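Local coordinates for C2 toxin component I (Clostridium botulinum, PDB 2J3X), which is the enzymatic component of the binary C2 toxin, an ADP-ribosyltransferase that probably modifies actin inside the target cell, at residues R402-I406 against T417-I421. The protein carries 2 engineered substitutions. Sequence-based numbering, arbitrary orientation.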
loop_
_atom_site.group_PDB
_atom_site.type_symbol
_atom_site.label_atom_id
_atom_site.label_comp_id
_atom_site.label_asym_id
_atom_site.label_seq_id
_atom_site.Cartn_x
_atom_site.Cartn_y
_atom_site.Cartn_z
ATOM N N ARG A 402 -1.558 6.540 6.719
ATOM C CA ARG A 402 -2.545 5.464 6.838
ATOM C C ARG A 402 -1.817 4.243 7.371
ATOM O O ARG A 402 -0.618 4.069 7.128
ATOM C CB ARG A 402 -3.115 5.130 5.442
ATOM C CG ARG A 402 -4.235 4.080 5.473
ATOM C CD ARG A 402 -4.811 3.873 4.028
ATOM N NE ARG A 402 -3.804 3.219 3.166
ATOM C CZ ARG A 402 -4.076 2.471 2.081
ATOM N NH1 ARG A 402 -5.341 2.326 1.650
ATOM N NH2 ARG A 402 -3.071 1.841 1.452
ATOM N N ILE A 403 -2.550 3.423 8.105
ATOM C CA ILE A 403 -2.010 2.219 8.702
ATOM C C ILE A 403 -3.036 1.165 8.470
ATOM O O ILE A 403 -4.209 1.279 8.885
ATOM C CB ILE A 403 -1.768 2.384 10.249
ATOM C CG1 ILE A 403 -0.749 3.474 10.490
ATOM C CG2 ILE A 403 -1.212 1.046 10.837
ATOM C CD1 ILE A 403 -0.815 4.035 11.949
ATOM N N THR A 404 -2.595 0.106 7.796
ATOM C CA THR A 404 -3.464 -0.986 7.386
ATOM C C THR A 404 -3.100 -2.313 8.074
ATOM O O THR A 404 -1.988 -2.793 7.893
ATOM C CB THR A 404 -3.296 -1.201 5.861
ATOM O OG1 THR A 404 -3.700 0.028 5.190
ATOM C CG2 THR A 404 -4.247 -2.296 5.433
ATOM N N PRO A 405 -4.033 -2.919 8.815
ATOM C CA PRO A 405 -3.672 -4.243 9.448
ATOM C C PRO A 405 -3.639 -5.360 8.399
ATOM O O PRO A 405 -4.460 -5.353 7.455
ATOM C CB PRO A 405 -4.870 -4.533 10.390
ATOM C CG PRO A 405 -5.712 -3.314 10.364
ATOM C CD PRO A 405 -5.408 -2.520 9.104
ATOM N N ILE A 406 -2.755 -6.338 8.589
ATOM C CA ILE A 406 -2.694 -7.483 7.708
ATOM C C ILE A 406 -2.367 -8.695 8.533
ATOM O O ILE A 406 -2.019 -8.571 9.722
ATOM C CB ILE A 406 -1.584 -7.319 6.642
ATOM C CG1 ILE A 406 -0.175 -7.236 7.302
ATOM C CG2 ILE A 406 -1.841 -6.074 5.745
ATOM C CD1 ILE A 406 0.975 -7.523 6.320
ATOM N N THR A 417 -0.195 -11.014 13.000
ATOM C CA THR A 417 -0.838 -9.729 12.685
ATOM C C THR A 417 0.266 -8.679 12.645
ATOM O O THR A 417 1.090 -8.486 13.576
ATOM C CB THR A 417 -1.926 -9.350 13.702
ATOM O OG1 THR A 417 -2.929 -10.373 13.716
ATOM C CG2 THR A 417 -2.586 -8.056 13.318
ATOM N N GLN A 418 0.255 -7.964 11.533
ATOM C CA GLN A 418 1.230 -6.902 11.309
ATOM C C GLN A 418 0.525 -5.690 10.731
ATOM O O GLN A 418 -0.656 -5.750 10.423
ATOM C CB GLN A 418 2.328 -7.345 10.332
ATOM C CG GLN A 418 2.930 -8.735 10.723
ATOM C CD GLN A 418 4.253 -9.031 10.048
ATOM O OE1 GLN A 418 4.502 -8.613 8.914
ATOM N NE2 GLN A 418 5.095 -9.829 10.707
ATOM N N VAL A 419 1.251 -4.578 10.628
ATOM C CA VAL A 419 0.590 -3.346 10.125
ATOM C C VAL A 419 1.462 -2.756 9.048
ATOM O O VAL A 419 2.706 -2.587 9.241
ATOM C CB VAL A 419 0.337 -2.309 11.269
ATOM C CG1 VAL A 419 -0.851 -2.770 12.227
ATOM C CG2 VAL A 419 1.682 -1.942 12.032
ATOM N N VAL A 420 0.803 -2.331 7.942
ATOM C CA VAL A 420 1.514 -1.619 6.879
ATOM C C VAL A 420 1.295 -0.124 7.065
ATOM O O VAL A 420 0.149 0.344 7.011
ATOM C CB VAL A 420 0.931 -2.108 5.505
ATOM C CG1 VAL A 420 1.572 -1.332 4.325
ATOM C CG2 VAL A 420 1.185 -3.657 5.387
ATOM N N ILE A 421 2.396 0.578 7.312
ATOM C CA ILE A 421 2.349 1.961 7.739
ATOM C C ILE A 421 2.747 2.823 6.523
ATOM O O ILE A 421 3.940 2.976 6.195
ATOM C CB ILE A 421 3.321 2.184 8.932
ATOM C CG1 ILE A 421 2.902 1.263 10.119
ATOM C CG2 ILE A 421 3.277 3.687 9.361
ATOM C CD1 ILE A 421 3.966 1.288 11.253
HETATM O O HOH W 1 -1.448 1.441 4.925
#
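Two strands of a β-hairpin run side by side, their local axes 4.4 Å apart and 154° between their directions, so the pairing is antiparallel with ordinary twist. At Thr417, CA lies 3.4 Å from Ile406 O, a CA-H...O approach, and CG2 3.7 Å from the same oxygen, while its hydroxyl is hydrogen-bonded to Asp315. Gln418 makes the first hydrogen-bonded pair, with N to Ile406 O at 3.0 Å and O accepting Ile406 N at 2.8 Å; its CB packs 3.9 Å from Ile406 CG1, and its amide group turns to Arg300 and Ser359. Val419 faces Pro405 in a non-hydrogen-bonded pair, CA to CA 4.4 Å. That register suits a proline, which has no amide hydrogen to offer, and Val419 CB also meets Ile403 CG2 at 3.7 Å. At Val420 the second hydrogen-bonded pair follows: its N reaches Thr404 O at 2.8 Å and its O accepts Thr404 N at 2.9 Å, both nearly linear (173° and 168°). A water gives that same Val420 O a further bond (2.8 Å) and lies 2.7 Å from Thr404 OG1, while Val420 CG2 touches Ile406 CG2 at 3.9 Å. Ile421 and Ile403 form another non-hydrogen-bonded pair, Ile421 CG1 4.2 Å from Ile403 CG2, and the ladder continues as Arg402 bonds to Asp422 through the backbone. The hairpin belongs to the mixed sheet of the C-terminal ADP-ribosyltransferase family region: strand 363-369 bonds to the other edge of 417-421 through Val419 and Ile421, and helix 326-336 covers the face of Ile403, Pro405 and Val419 with Leu329, Ile333 and Trp336.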